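Local coordinates for bifunctional protein PutA (Bdellovibrio bacteriovorus, PDB 5UR2) that probably carries out both oxidations of proline catabolism, joining a flavin-dependent proline dehydrogenase to an NAD-dependent glutamate semialdehyde dehydrogenase that yields glutamate, at residues Q891-A896 / I915-E920; R55-L60 / P411-L416. All blocks are in the same frame, centred on the assembly; numbering follows the deposited sequence.

The two contacts belong to different parts of the chain, and contact 2 is complete in sequence before contact 1 begins. Contact 2 joins helix 47-59 of the N-terminal region to helix 409-423, which follows the eighth strand of the proline dehydrogenase barrel; contact 1 pairs helices 889-896 and 912-921 of the aldehyde dehydrogenase part. They share no strand or helix, and their centres lie 26 Å apart, yet their nearest atoms are about 7 Å from each other without touching. Both are helix pairs that also meet the second subunit: Arg976 of that subunit packs on Ile915 at contact 1 and on Arg55 and Asp58 at contact 2. The dimer interface thus borders both enzyme halves.

Contact 1 (Q891-A896 / I915-E920); sequences QALDIA and INRVKE
Within segment 891-896 the contact is made by Leu893, which reaches Arg917 with one methyl and Val918 with the other. Taken in order, Gln891 and Ala892 precede it with side chains engaged elsewhere: the OE1 of Gln891 accepts the backbone N-H of Lys887, and Ala892 lies against the sheet on Ile754, Ile787, Leu789 and Ala886.

At Leu893 the helix comes within 7.4 Å of its partner, measured from Leu893 CA to Val918 CA. The CB of Leu893 is directed at helix 912-921, and its two methyls fork. CD1 lies 4.0 Å from Arg917 NH2 and 3.9 Å above the guanidinium plane, displaced toward the rim, so it covers the outer part of one face and not the centre. CD2 meets Val918 CG2 at 4.3 Å, a loose apolar touch. The arginine reaches this position because its chain bends at chi3 (65°), folding the guanidinium back toward the start of the opposing helix. Two carboxylates then hold it: NE forms a salt bridge with Glu921 and NH1 another with Asp890. These probably fix the plane over which the leucine lies.

Asp894 comes next, but its OD1 remains 6.6 Å from Arg917 NH2, too far for a salt bridge, although it may still add to the negative field around the arginine. Ile895 and Ala896 close the segment by packing on Ile787 of strand 783-789.

With only 136 Å² buried, this is a light touch between helices following strands 880-886 and 901-908 of one sheet. It is characteristic of neighbouring connecting helices in the alpha/beta fold of aldehyde dehydrogenases, where helix 912-921 forms the beta-alpha-beta crossover to the parallel strand 926-929.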
ATOM      1  N   GLN B 891     -35.154   8.757   9.450  1.00 36.29           N
ATOM      2  CA  GLN B 891     -35.849   8.444   8.206  1.00 32.86           C
ATOM      3  C   GLN B 891     -35.032   8.880   6.995  1.00 33.17           C
ATOM      4  O   GLN B 891     -35.063   8.220   5.948  1.00 31.92           O
ATOM      5  CB  GLN B 891     -37.233   9.100   8.184  1.00 31.63           C
ATOM      6  CG  GLN B 891     -38.098   8.639   7.010  1.00 38.82           C
ATOM      7  CD  GLN B 891     -39.458   9.314   6.953  1.00 44.84           C
ATOM      8  OE1 GLN B 891     -39.653  10.408   7.485  1.00 47.04           O
ATOM      9  NE2 GLN B 891     -40.410   8.658   6.303  1.00 45.51           N
ATOM     10  N   ALA B 892     -34.298   9.989   7.119  1.00 27.99           N
ATOM     11  CA  ALA B 892     -33.498  10.473   6.003  1.00 27.86           C
ATOM     12  C   ALA B 892     -32.444   9.451   5.612  1.00 34.97           C
ATOM     13  O   ALA B 892     -32.231   9.181   4.423  1.00 32.34           O
ATOM     14  CB  ALA B 892     -32.846  11.809   6.364  1.00 26.73           C
ATOM     15  N   LEU B 893     -31.787   8.857   6.606  1.00 24.45           N
ATOM     16  CA  LEU B 893     -30.786   7.846   6.322  1.00 25.99           C
ATOM     17  C   LEU B 893     -31.427   6.578   5.767  1.00 28.37           C
ATOM     18  O   LEU B 893     -30.927   6.012   4.786  1.00 28.52           O
ATOM     19  CB  LEU B 893     -29.975   7.576   7.592  1.00 30.41           C
ATOM     20  CG  LEU B 893     -28.996   8.732   7.852  1.00 26.75           C
ATOM     21  CD1 LEU B 893     -28.365   8.711   9.252  1.00 23.63           C
ATOM     22  CD2 LEU B 893     -27.931   8.686   6.812  1.00 26.66           C
ATOM     23  N   ASP B 894     -32.563   6.154   6.347  1.00 29.71           N
ATOM     24  CA  ASP B 894     -33.273   4.969   5.858  1.00 30.70           C
ATOM     25  C   ASP B 894     -33.617   5.112   4.384  1.00 29.46           C
ATOM     26  O   ASP B 894     -33.381   4.197   3.584  1.00 28.88           O
ATOM     27  CB  ASP B 894     -34.559   4.731   6.655  1.00 33.93           C
ATOM     28  CG  ASP B 894     -34.309   4.235   8.074  1.00 45.36           C
ATOM     29  OD1 ASP B 894     -33.185   3.777   8.381  1.00 49.67           O
ATOM     30  OD2 ASP B 894     -35.267   4.292   8.881  1.00 45.61           O
ATOM     31  N   ILE B 895     -34.191   6.257   4.012  1.00 31.26           N
ATOM     32  CA  ILE B 895     -34.499   6.511   2.611  1.00 35.00           C
ATOM     33  C   ILE B 895     -33.225   6.551   1.782  1.00 32.42           C
ATOM     34  O   ILE B 895     -33.155   5.955   0.697  1.00 29.42           O
ATOM     35  CB  ILE B 895     -35.320   7.807   2.465  1.00 33.30           C
ATOM     36  CG1 ILE B 895     -36.703   7.604   3.082  1.00 30.92           C
ATOM     37  CG2 ILE B 895     -35.422   8.219   1.002  1.00 25.05           C
ATOM     38  CD1 ILE B 895     -37.508   8.866   3.181  1.00 32.25           C
ATOM     39  N   ALA B 896     -32.187   7.227   2.285  1.00 30.61           N
ATOM     40  CA  ALA B 896     -30.968   7.342   1.494  1.00 26.77           C
ATOM     41  C   ALA B 896     -30.366   5.974   1.214  1.00 28.44           C
ATOM     42  O   ALA B 896     -29.811   5.753   0.134  1.00 30.79           O
ATOM     43  CB  ALA B 896     -29.954   8.249   2.200  1.00 25.21           C
ATOM     44  N   ILE B 915     -23.540  14.917  11.564  1.00 32.91           N
ATOM     45  CA  ILE B 915     -22.497  14.670  10.575  1.00 28.80           C
ATOM     46  C   ILE B 915     -21.817  13.333  10.840  1.00 28.69           C
ATOM     47  O   ILE B 915     -21.552  12.560   9.911  1.00 26.68           O
ATOM     48  CB  ILE B 915     -21.486  15.836  10.553  1.00 28.87           C
ATOM     49  CG1 ILE B 915     -22.121  17.078   9.920  1.00 34.30           C
ATOM     50  CG2 ILE B 915     -20.208  15.453   9.775  1.00 20.20           C
ATOM     51  CD1 ILE B 915     -21.290  18.369  10.057  1.00 30.38           C
ATOM     52  N   ASN B 916     -21.527  13.026  12.104  1.00 29.28           N
ATOM     53  CA  ASN B 916     -20.901  11.737  12.389  1.00 30.37           C
ATOM     54  C   ASN B 916     -21.831  10.568  12.066  1.00 25.89           C
ATOM     55  O   ASN B 916     -21.379   9.542  11.544  1.00 31.42           O
ATOM     56  CB  ASN B 916     -20.426  11.682  13.839  1.00 35.11           C
ATOM     57  CG  ASN B 916     -19.155  12.490  14.057  1.00 49.00           C
ATOM     58  OD1 ASN B 916     -18.370  12.709  13.122  1.00 53.78           O
ATOM     59  ND2 ASN B 916     -18.940  12.930  15.289  1.00 53.62           N
ATOM     60  N   ARG B 917     -23.133  10.699  12.354  1.00 24.14           N
ATOM     61  CA  ARG B 917     -24.067   9.615  12.027  1.00 31.64           C
ATOM     62  C   ARG B 917     -24.070   9.315  10.535  1.00 29.62           C
ATOM     63  O   ARG B 917     -24.063   8.145  10.129  1.00 31.62           O
ATOM     64  CB  ARG B 917     -25.491   9.954  12.480  1.00 24.47           C
ATOM     65  CG  ARG B 917     -25.754   9.724  13.938  1.00 31.01           C
ATOM     66  CD  ARG B 917     -27.246   9.648  14.186  1.00 34.01           C
ATOM     67  NE  ARG B 917     -27.851   8.482  13.531  1.00 35.03           N
ATOM     68  CZ  ARG B 917     -29.161   8.327  13.369  1.00 32.92           C
ATOM     69  NH1 ARG B 917     -29.992   9.264  13.804  1.00 36.69           N
ATOM     70  NH2 ARG B 917     -29.643   7.243  12.780  1.00 34.14           N
ATOM     71  N   VAL B 918     -24.089  10.361   9.706  1.00 23.34           N
ATOM     72  CA  VAL B 918     -24.064  10.178   8.265  1.00 21.23           C
ATOM     73  C   VAL B 918     -22.767   9.494   7.857  1.00 31.58           C
ATOM     74  O   VAL B 918     -22.760   8.604   6.995  1.00 31.60           O
ATOM     75  CB  VAL B 918     -24.249  11.534   7.548  1.00 27.71           C
ATOM     76  CG1 VAL B 918     -24.048  11.399   6.011  1.00 20.36           C
ATOM     77  CG2 VAL B 918     -25.633  12.111   7.841  1.00 24.09           C
ATOM     78  N   LYS B 919     -21.644   9.916   8.447  1.00 26.49           N
ATOM     79  CA  LYS B 919     -20.372   9.274   8.137  1.00 30.83           C
ATOM     80  C   LYS B 919     -20.414   7.784   8.441  1.00 29.59           C
ATOM     81  O   LYS B 919     -19.909   6.972   7.664  1.00 33.40           O
ATOM     82  CB  LYS B 919     -19.238   9.939   8.904  1.00 27.09           C
ATOM     83  CG  LYS B 919     -18.757  11.247   8.296  1.00 22.08           C
ATOM     84  CD  LYS B 919     -17.763  11.874   9.258  1.00 27.24           C
ATOM     85  CE  LYS B 919     -17.227  13.194   8.775  1.00 32.14           C
ATOM     86  NZ  LYS B 919     -16.488  13.853   9.896  1.00 38.22           N
ATOM     87  N   GLU B 920     -21.022   7.406   9.557  1.00 33.61           N
ATOM     88  CA  GLU B 920     -21.016   6.008   9.964  1.00 33.92           C
ATOM     89  C   GLU B 920     -22.145   5.193   9.354  1.00 26.62           C
ATOM     90  O   GLU B 920     -22.068   3.964   9.388  1.00 31.64           O
ATOM     91  CB  GLU B 920     -21.087   5.882  11.496  1.00 39.68           C
ATOM     92  CG  GLU B 920     -19.834   6.365  12.226  1.00 41.19           C
TER

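Contact 2 (R55-L60 / P411-L416); sequences RFVDVL and PGMAYL
Met413 points its CB at helix 47-59, and its chain can be followed atom by atom along Val57. CB itself stays 4.2 Å from Val57 O. The next carbon makes the close approach: CG stands 3.5 Å from Val57 O and 4.1 Å from Val57 CG1, so a single methylene meets both the backbone carbonyl and the side chain of the valine. This placement depends on an unusual first torsion, chi1 -128°, which lies between two staggered positions. Bends at chi2 and chi3 then fold the thioether back over its own helix. SD is 4.9 Å from Val57 CG1 but only 4.0 Å from Leu416 CD2, one turn farther along, and the terminal Met413 CE is 6.6 Å from Val57 CG1.

Leu416 supplies the second touch. Its CD2 reaches Val57 CG1 at 3.9 Å, and both it and Met413 cross the valine side chain at about a right angle. The same valine methyl therefore bears on two residues spaced three apart on the opposing helix. CG1 is set opposite the backbone N (chi1 171°), which brings it into contact with both of them.

All three touching residues are buried, and the interface between the segments, 167 Å², is made by apolar side-chain packing together with the approach of Met413 CG to the valine carbonyl. Met413 also rests on Val110 and Ala114 of helix 103-115. Asp58, next to Val57 in sequence, forms salt bridges with Arg910 of the same chain and Arg977 of the second subunit.

The geometry is plain helix-helix packing away from the flavin pocket: the N-terminal helical region of PutA lies against the helix that follows the last strand of the proline dehydrogenase beta/alpha barrel.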
ATOM      1  N   ARG B  55     -18.122  28.285  14.633  1.00 28.91           N
ATOM      2  CA  ARG B  55     -19.131  27.488  13.943  1.00 31.70           C
ATOM      3  C   ARG B  55     -20.458  27.528  14.681  1.00 30.74           C
ATOM      4  O   ARG B  55     -21.525  27.629  14.058  1.00 30.31           O
ATOM      5  CB  ARG B  55     -18.658  26.042  13.809  1.00 37.94           C
ATOM      6  CG  ARG B  55     -17.544  25.861  12.794  1.00 41.52           C
ATOM      7  CD  ARG B  55     -17.132  24.407  12.668  1.00 37.93           C
ATOM      8  NE  ARG B  55     -16.254  24.217  11.516  1.00 40.39           N
ATOM      9  CZ  ARG B  55     -15.661  23.070  11.221  1.00 33.59           C
ATOM     10  NH1 ARG B  55     -15.855  22.017  12.004  1.00 31.91           N
ATOM     11  NH2 ARG B  55     -14.870  22.978  10.158  1.00 29.83           N
ATOM     12  N   PHE B  56     -20.412  27.448  16.008  1.00 31.87           N
ATOM     13  CA  PHE B  56     -21.643  27.542  16.781  1.00 34.81           C
ATOM     14  C   PHE B  56     -22.326  28.876  16.530  1.00 33.01           C
ATOM     15  O   PHE B  56     -23.527  28.930  16.244  1.00 36.43           O
ATOM     16  CB  PHE B  56     -21.355  27.387  18.271  1.00 28.84           C
ATOM     17  CG  PHE B  56     -22.585  27.466  19.113  1.00 39.81           C
ATOM     18  CD1 PHE B  56     -23.376  26.346  19.291  1.00 45.09           C
ATOM     19  CD2 PHE B  56     -22.992  28.667  19.674  1.00 36.32           C
ATOM     20  CE1 PHE B  56     -24.526  26.406  20.050  1.00 45.40           C
ATOM     21  CE2 PHE B  56     -24.147  28.736  20.425  1.00 41.61           C
ATOM     22  CZ  PHE B  56     -24.917  27.606  20.615  1.00 45.99           C
ATOM     23  N   VAL B  57     -21.562  29.966  16.595  1.00 33.47           N
ATOM     24  CA  VAL B  57     -22.136  31.281  16.331  1.00 34.71           C
ATOM     25  C   VAL B  57     -22.740  31.313  14.939  1.00 32.41           C
ATOM     26  O   VAL B  57     -23.823  31.875  14.730  1.00 38.33           O
ATOM     27  CB  VAL B  57     -21.069  32.375  16.529  1.00 29.71           C
ATOM     28  CG1 VAL B  57     -21.573  33.730  16.046  1.00 30.04           C
ATOM     29  CG2 VAL B  57     -20.693  32.453  17.990  1.00 29.38           C
ATOM     30  N   ASP B  58     -22.059  30.691  13.971  1.00 29.96           N
ATOM     31  CA  ASP B  58     -22.529  30.669  12.586  1.00 36.20           C
ATOM     32  C   ASP B  58     -23.912  30.036  12.465  1.00 35.22           C
ATOM     33  O   ASP B  58     -24.800  30.575  11.791  1.00 37.41           O
ATOM     34  CB  ASP B  58     -21.528  29.901  11.717  1.00 43.81           C
ATOM     35  CG  ASP B  58     -21.978  29.773  10.264  1.00 42.60           C
ATOM     36  OD1 ASP B  58     -22.344  30.810   9.680  1.00 38.03           O
ATOM     37  OD2 ASP B  58     -21.951  28.645   9.707  1.00 44.14           O
ATOM     38  N   VAL B  59     -24.115  28.888  13.114  1.00 32.88           N
ATOM     39  CA  VAL B  59     -25.352  28.133  12.901  1.00 36.36           C
ATOM     40  C   VAL B  59     -26.506  28.642  13.763  1.00 32.92           C
ATOM     41  O   VAL B  59     -27.673  28.434  13.401  1.00 32.67           O
ATOM     42  CB  VAL B  59     -25.115  26.629  13.148  1.00 30.44           C
ATOM     43  CG1 VAL B  59     -24.796  26.364  14.605  1.00 25.92           C
ATOM     44  CG2 VAL B  59     -26.308  25.788  12.672  1.00 33.90           C
ATOM     45  N   LEU B  60     -26.213  29.342  14.864  1.00 31.54           N
ATOM     46  CA  LEU B  60     -27.237  29.698  15.849  1.00 40.31           C
ATOM     47  C   LEU B  60     -28.505  30.319  15.267  1.00 40.27           C
ATOM     48  O   LEU B  60     -29.604  29.866  15.632  1.00 36.10           O
ATOM     49  CB  LEU B  60     -26.632  30.620  16.916  1.00 36.47           C
ATOM     50  CG  LEU B  60     -27.607  30.957  18.044  1.00 42.46           C
ATOM     51  CD1 LEU B  60     -28.071  29.695  18.789  1.00 38.77           C
ATOM     52  CD2 LEU B  60     -26.995  31.961  19.001  1.00 45.96           C
ATOM     53  N   PRO B 411     -27.827  36.987   8.004  1.00 47.13           N
ATOM     54  CA  PRO B 411     -26.602  37.626   7.475  1.00 48.39           C
ATOM     55  C   PRO B 411     -25.834  38.400   8.540  1.00 47.77           C
ATOM     56  O   PRO B 411     -24.603  38.526   8.449  1.00 45.86           O
ATOM     57  CB  PRO B 411     -27.121  38.546   6.358  1.00 44.41           C
ATOM     58  CG  PRO B 411     -28.485  37.996   6.004  1.00 45.03           C
ATOM     59  CD  PRO B 411     -29.035  37.465   7.301  1.00 42.17           C
ATOM     60  N   GLY B 412     -26.531  38.904   9.563  1.00 47.13           N
ATOM     61  CA  GLY B 412     -25.860  39.624  10.635  1.00 49.19           C
ATOM     62  C   GLY B 412     -24.960  38.753  11.491  1.00 49.37           C
ATOM     63  O   GLY B 412     -23.917  39.215  11.972  1.00 44.78           O
ATOM     64  N   MET B 413     -25.337  37.488  11.685  1.00 48.38           N
ATOM     65  CA  MET B 413     -24.485  36.548  12.396  1.00 53.45           C
ATOM     66  C   MET B 413     -23.337  36.055  11.530  1.00 45.11           C
ATOM     67  O   MET B 413     -22.307  35.650  12.073  1.00 43.33           O
ATOM     68  CB  MET B 413     -25.304  35.364  12.907  1.00 60.52           C
ATOM     69  CG  MET B 413     -25.112  35.079  14.389  1.00 65.49           C
ATOM     70  SD  MET B 413     -25.580  36.457  15.465  1.00 69.11           S
ATOM     71  CE  MET B 413     -27.211  36.867  14.832  1.00 72.03           C
ATOM     72  N   ALA B 414     -23.493  36.076  10.201  1.00 37.61           N
ATOM     73  CA  ALA B 414     -22.350  35.834   9.325  1.00 35.68           C
ATOM     74  C   ALA B 414     -21.317  36.954   9.450  1.00 40.74           C
ATOM     75  O   ALA B 414     -20.118  36.690   9.608  1.00 39.47           O
ATOM     76  CB  ALA B 414     -22.819  35.679   7.878  1.00 26.44           C
ATOM     77  N   TYR B 415     -21.773  38.217   9.382  1.00 41.25           N
ATOM     78  CA  TYR B 415     -20.879  39.372   9.493  1.00 36.87           C
ATOM     79  C   TYR B 415     -20.131  39.380  10.825  1.00 36.47           C
ATOM     80  O   TYR B 415     -18.925  39.651  10.862  1.00 39.39           O
ATOM     81  CB  TYR B 415     -21.692  40.650   9.304  1.00 37.32           C
ATOM     82  CG  TYR B 415     -20.916  41.950   9.355  1.00 35.53           C
ATOM     83  CD1 TYR B 415     -20.259  42.446   8.239  1.00 32.28           C
ATOM     84  CD2 TYR B 415     -20.871  42.696  10.517  1.00 38.00           C
ATOM     85  CE1 TYR B 415     -19.565  43.651   8.296  1.00 34.45           C
ATOM     86  CE2 TYR B 415     -20.182  43.893  10.581  1.00 37.79           C
ATOM     87  CZ  TYR B 415     -19.536  44.367   9.472  1.00 35.22           C
ATOM     88  OH  TYR B 415     -18.864  45.564   9.569  1.00 29.23           O
ATOM     89  N   LEU B 416     -20.836  39.097  11.930  1.00 31.26           N
ATOM     90  CA  LEU B 416     -20.201  38.972  13.239  1.00 32.10           C
ATOM     91  C   LEU B 416     -19.091  37.918  13.229  1.00 46.25           C
ATOM     92  O   LEU B 416     -18.112  38.032  13.982  1.00 49.71           O
ATOM     93  CB  LEU B 416     -21.251  38.621  14.298  1.00 31.93           C
ATOM     94  CG  LEU B 416     -20.807  38.249  15.736  1.00 42.18           C
ATOM     95  CD1 LEU B 416     -20.250  39.453  16.511  1.00 42.20           C
ATOM     96  CD2 LEU B 416     -21.903  37.544  16.558  1.00 40.45           C
TER